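Local coordinates for ParB domain protein nuclease (Sulfolobus solfataricus, PDB 5K5D), which probably takes part in archaeal DNA segregation as a ParB-like component of a pNOB8-like partition system, possibly with nuclease activity, at residues B[17-22]-B[75-80]; B[23-28]-B[91-96]. The protein carries 4 engineered substitutions. One frame throughout, in Å; residues are numbered along the deposited sequence.

Interaction 1 (B[17-22]-B[75-80]); sequences EKLKED and KEVKIL
Leu19 meets Val77 and Ile79 through a single methyl, CD2, and these apolar touches make up the direct side-chain contact between 17-22 and 75-80. The closer one joins Leu19 CD2 to Val77 CG1 at 3.5 Å, the two side chains crossing at a slant. The other runs from Leu19 CD2 to Ile79 CG2 at 3.8 Å, where the side chains slide past each other in opposite directions. In Ile79 the first torsion (chi1 67°) puts CG2 beside the backbone N and opposite the carbonyl carbon, and it is this short branch that meets the leucine. Val77 and Ile79 are two apart on strand 76-82 and project from the same side, so the methyl of Leu19 reaches both. The strand runs between 9-15 and 51-53 in the mixed four-stranded sheet of the ParB-like N-terminal domain, and Leu19 covers part of one sheet face from the loop that follows strand 9-15. On that face Val77 also touches Met69 of helix 63-71, and Ile79 touches Ala53 and Tyr57. Polar interactions hold the loop elsewhere: Lys20 shares backbone hydrogen bonds with Tyr57 and Leu59, and Lys18 makes a cation-pi contact with Tyr57.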
# COMPACT_ATOMS: atom_id res chain seq x y z
N GLU B 17 -25.62 3.91 -13.24
CA GLU B 17 -25.58 5.15 -12.48
C GLU B 17 -26.01 4.96 -11.03
O GLU B 17 -25.97 5.90 -10.22
CB GLU B 17 -26.45 6.21 -13.16
CG GLU B 17 -26.07 6.49 -14.60
CD GLU B 17 -24.65 7.03 -14.74
OE1 GLU B 17 -24.26 7.88 -13.92
OE2 GLU B 17 -23.94 6.59 -15.67
N LYS B 18 -26.41 3.74 -10.69
CA LYS B 18 -26.85 3.45 -9.33
C LYS B 18 -25.66 3.37 -8.37
O LYS B 18 -25.81 3.52 -7.16
CB LYS B 18 -27.66 2.16 -9.29
CG LYS B 18 -28.37 1.89 -7.97
CD LYS B 18 -29.22 0.64 -8.05
CE LYS B 18 -29.86 0.30 -6.71
NZ LYS B 18 -30.70 -0.92 -6.79
N LEU B 19 -24.47 3.14 -8.92
CA LEU B 19 -23.25 3.00 -8.12
C LEU B 19 -22.71 4.34 -7.62
O LEU B 19 -22.45 5.25 -8.40
CB LEU B 19 -22.16 2.27 -8.91
CG LEU B 19 -22.00 0.77 -8.63
CD1 LEU B 19 -23.15 0.23 -7.78
CD2 LEU B 19 -21.84 -0.01 -9.93
N LYS B 20 -22.54 4.45 -6.30
CA LYS B 20 -22.03 5.66 -5.68
C LYS B 20 -20.55 5.50 -5.39
O LYS B 20 -20.11 4.44 -4.94
CB LYS B 20 -22.80 5.97 -4.40
CG LYS B 20 -24.30 6.15 -4.63
CD LYS B 20 -25.10 5.79 -3.39
CE LYS B 20 -26.59 5.67 -3.73
NZ LYS B 20 -27.37 5.05 -2.62
N GLU B 21 -19.77 6.54 -5.65
CA GLU B 21 -18.33 6.45 -5.48
C GLU B 21 -17.85 7.07 -4.17
O GLU B 21 -18.41 8.05 -3.69
CB GLU B 21 -17.60 7.06 -6.68
CG GLU B 21 -17.66 8.57 -6.75
CD GLU B 21 -16.80 9.12 -7.87
OE1 GLU B 21 -16.74 8.48 -8.95
OE2 GLU B 21 -16.17 10.18 -7.67
N ASP B 22 -16.82 6.46 -3.60
CA ASP B 22 -16.20 6.94 -2.37
C ASP B 22 -14.81 7.43 -2.74
O ASP B 22 -13.98 6.65 -3.21
CB ASP B 22 -16.11 5.81 -1.35
CG ASP B 22 -15.54 6.26 -0.03
OD1 ASP B 22 -16.31 6.39 0.94
OD2 ASP B 22 -14.31 6.48 0.04
N LYS B 75 -25.04 0.51 -19.87
CA LYS B 75 -26.19 1.06 -19.16
C LYS B 75 -26.41 0.37 -17.82
O LYS B 75 -27.10 0.90 -16.95
CB LYS B 75 -27.46 0.94 -20.02
CG LYS B 75 -27.41 1.74 -21.32
CD LYS B 75 -27.14 3.21 -21.05
CE LYS B 75 -26.92 3.98 -22.34
NZ LYS B 75 -26.63 5.42 -22.09
N GLU B 76 -25.81 -0.80 -17.65
CA GLU B 76 -25.95 -1.54 -16.40
C GLU B 76 -24.74 -2.43 -16.16
O GLU B 76 -24.13 -2.95 -17.09
CB GLU B 76 -27.25 -2.35 -16.37
CG GLU B 76 -27.34 -3.48 -17.38
CD GLU B 76 -28.67 -4.21 -17.31
OE1 GLU B 76 -29.69 -3.56 -17.00
OE2 GLU B 76 -28.70 -5.43 -17.57
N VAL B 77 -24.40 -2.60 -14.89
CA VAL B 77 -23.18 -3.32 -14.54
C VAL B 77 -23.42 -4.41 -13.50
O VAL B 77 -24.14 -4.21 -12.52
CB VAL B 77 -22.07 -2.33 -14.07
CG1 VAL B 77 -22.65 -1.28 -13.14
CG2 VAL B 77 -20.92 -3.08 -13.41
N LYS B 78 -22.83 -5.57 -13.75
CA LYS B 78 -22.89 -6.69 -12.82
C LYS B 78 -22.01 -6.36 -11.62
O LYS B 78 -20.87 -5.91 -11.78
CB LYS B 78 -22.39 -7.96 -13.51
CG LYS B 78 -23.14 -8.32 -14.78
CD LYS B 78 -22.22 -8.90 -15.87
CE LYS B 78 -21.67 -10.27 -15.50
NZ LYS B 78 -20.66 -10.21 -14.41
N ILE B 79 -22.53 -6.58 -10.42
CA ILE B 79 -21.76 -6.31 -9.21
C ILE B 79 -21.86 -7.43 -8.17
O ILE B 79 -22.73 -8.30 -8.25
CB ILE B 79 -22.17 -4.98 -8.54
CG1 ILE B 79 -23.59 -5.07 -7.98
CG2 ILE B 79 -22.04 -3.82 -9.52
CD1 ILE B 79 -24.02 -3.84 -7.18
N LEU B 80 -20.95 -7.39 -7.21
CA LEU B 80 -21.08 -8.19 -6.00
C LEU B 80 -21.43 -7.25 -4.85
O LEU B 80 -20.58 -6.52 -4.36
CB LEU B 80 -19.79 -8.95 -5.71
CG LEU B 80 -19.31 -9.93 -6.78
CD1 LEU B 80 -18.11 -10.73 -6.29
CD2 LEU B 80 -20.43 -10.87 -7.20

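Interaction 2 (B[23-28]-B[91-96]); sequences DEFKTM and DKAYEL. Engineered in segment 23-28: Met28 (natural residue Leu).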
# COMPACT_ATOMS: atom_id res chain seq x y z
N ASP B 23 -14.56 8.71 -2.53
CA ASP B 23 -13.33 9.31 -3.03
C ASP B 23 -12.07 8.68 -2.45
O ASP B 23 -11.01 8.71 -3.07
CB ASP B 23 -13.33 10.82 -2.82
CG ASP B 23 -12.96 11.57 -4.08
OD1 ASP B 23 -11.76 11.89 -4.25
OD2 ASP B 23 -13.86 11.83 -4.90
N GLU B 24 -12.19 8.10 -1.26
CA GLU B 24 -11.05 7.43 -0.66
C GLU B 24 -10.76 6.12 -1.39
O GLU B 24 -9.63 5.85 -1.76
CB GLU B 24 -11.28 7.15 0.83
CG GLU B 24 -10.02 6.73 1.56
CD GLU B 24 -10.28 5.76 2.69
OE1 GLU B 24 -11.10 4.84 2.50
OE2 GLU B 24 -9.65 5.90 3.76
N PHE B 25 -11.80 5.31 -1.58
CA PHE B 25 -11.64 4.05 -2.28
C PHE B 25 -11.21 4.31 -3.71
O PHE B 25 -10.46 3.54 -4.31
CB PHE B 25 -12.94 3.25 -2.27
CG PHE B 25 -13.44 2.94 -0.89
CD1 PHE B 25 -14.80 2.75 -0.65
CD2 PHE B 25 -12.56 2.86 0.18
CE1 PHE B 25 -15.26 2.47 0.62
CE2 PHE B 25 -13.02 2.58 1.46
CZ PHE B 25 -14.37 2.39 1.68
N LYS B 26 -11.68 5.43 -4.25
CA LYS B 26 -11.38 5.82 -5.62
C LYS B 26 -9.89 6.04 -5.83
O LYS B 26 -9.39 5.86 -6.94
CB LYS B 26 -12.14 7.10 -5.98
CG LYS B 26 -11.85 7.63 -7.37
CD LYS B 26 -12.68 8.87 -7.66
CE LYS B 26 -12.56 9.30 -9.11
NZ LYS B 26 -13.43 10.47 -9.40
N THR B 27 -9.18 6.40 -4.77
CA THR B 27 -7.77 6.72 -4.88
C THR B 27 -6.87 5.77 -4.09
O THR B 27 -5.67 6.01 -3.98
CB THR B 27 -7.49 8.16 -4.42
OG1 THR B 27 -7.76 8.28 -3.01
CG2 THR B 27 -8.35 9.15 -5.20
N MSE B 28 -7.45 4.70 -3.56
CA MSE B 28 -6.68 3.70 -2.81
C MSE B 28 -5.55 3.10 -3.64
O MSE B 28 -4.39 3.08 -3.21
CB MSE B 28 -7.58 2.58 -2.30
CG MSE B 28 -8.27 2.87 -0.98
SE MSE B 28 -6.99 3.27 0.45
CE MSE B 28 -5.73 1.83 0.14
N ASP B 91 -13.04 -1.25 7.59
CA ASP B 91 -12.04 -2.32 7.61
C ASP B 91 -12.36 -3.40 6.60
O ASP B 91 -11.46 -3.98 5.99
CB ASP B 91 -11.88 -2.91 9.02
CG ASP B 91 -13.20 -3.39 9.61
OD1 ASP B 91 -14.19 -2.63 9.58
OD2 ASP B 91 -13.24 -4.54 10.12
N LYS B 92 -13.65 -3.67 6.40
CA LYS B 92 -14.08 -4.68 5.44
C LYS B 92 -13.85 -4.22 4.00
O LYS B 92 -13.43 -5.02 3.15
CB LYS B 92 -15.54 -5.06 5.66
CG LYS B 92 -15.77 -5.92 6.90
CD LYS B 92 -17.24 -6.24 7.06
CE LYS B 92 -17.46 -7.31 8.12
NZ LYS B 92 -16.96 -6.89 9.45
N ALA B 93 -14.11 -2.95 3.72
CA ALA B 93 -13.86 -2.40 2.39
C ALA B 93 -12.36 -2.43 2.10
O ALA B 93 -11.93 -2.80 1.01
CB ALA B 93 -14.39 -0.98 2.28
N TYR B 94 -11.58 -2.04 3.10
CA TYR B 94 -10.13 -2.10 3.02
C TYR B 94 -9.62 -3.49 2.65
O TYR B 94 -8.70 -3.62 1.85
CB TYR B 94 -9.52 -1.66 4.35
CG TYR B 94 -9.75 -0.20 4.67
CD1 TYR B 94 -9.98 0.22 5.97
CD2 TYR B 94 -9.76 0.75 3.66
CE1 TYR B 94 -10.20 1.56 6.26
CE2 TYR B 94 -9.98 2.08 3.94
CZ TYR B 94 -10.20 2.48 5.23
OH TYR B 94 -10.41 3.81 5.50
N GLU B 95 -10.22 -4.52 3.24
CA GLU B 95 -9.77 -5.88 3.00
C GLU B 95 -10.08 -6.33 1.58
O GLU B 95 -9.25 -6.97 0.93
CB GLU B 95 -10.36 -6.84 4.04
CG GLU B 95 -9.73 -6.67 5.41
CD GLU B 95 -10.65 -7.05 6.55
OE1 GLU B 95 -11.56 -7.88 6.34
OE2 GLU B 95 -10.47 -6.50 7.66
N LEU B 96 -11.27 -5.98 1.11
CA LEU B 96 -11.67 -6.29 -0.26
C LEU B 96 -10.74 -5.65 -1.27
O LEU B 96 -10.30 -6.30 -2.21
CB LEU B 96 -13.12 -5.87 -0.50
CG LEU B 96 -14.13 -6.73 0.24
CD1 LEU B 96 -15.55 -6.21 0.01
CD2 LEU B 96 -14.00 -8.18 -0.21
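In the ParB-like N-terminal domain the short, weakly bonded helix 23-26 packs against helix 90-99, with Glu24 and Phe25 meeting Ala93 and Tyr94. The apolar half centres on the Phe25 ring, whose CZ lies 3.4 Å from Ala93 CB. Tyr94 CE2 comes up at the edge of the same ring, 4.0 Å from Phe25 CE2, with the two side chains crossing at about a right angle. The polar half is one hydrogen bond, from Tyr94 OH to Glu24 OE2 at 2.8 Å, received on the syn lone pair of the carboxylate. With CG opposite the backbone N (chi1 -167°), Glu24 reaches across to the edge of the tyrosine ring; OE1 lies 3.3 Å from Tyr94 CE2, and carboxylate and ring planes are turned 54° apart. Glu24 OE1 also forms a salt bridge with Arg90 and OE2 one with Arg122 of helix 109-128. Replacing Glu24 with an alanine would probably leave the Tyr94 hydroxyl without this acceptor and cost Arg122 and Arg90 a shared carboxylate, though Arg90 would still have Asp22. One carboxylate thus serves a phenol and two guanidinium groups, joining a charged cluster to the neighbouring aromatic packing and linking three helices.

How the interactions relate
From the N terminus, strand 9-15 leads into 17-22, which runs directly into 23-28; the partners follow in the same order, 75-80 on strand 76-82 and then 91-96 on helix 90-99. Interaction 1 closes a loop of 52 intervening residues and interaction 2 one of 62, and the two loops cross rather than nest. The first ties a connecting segment to the sheet, the second a short helix to the helix that follows the sheet strand. Asp22 N-caps helix 23-26 and salt-bridges Arg90 at the start of helix 90-99, so the end of 17-22 reaches the second contact, while Glu21 OE2 pairs with Lys26 NZ at 3.3 Å. The centres of interactions 1 and 2 lie about 16 Å apart.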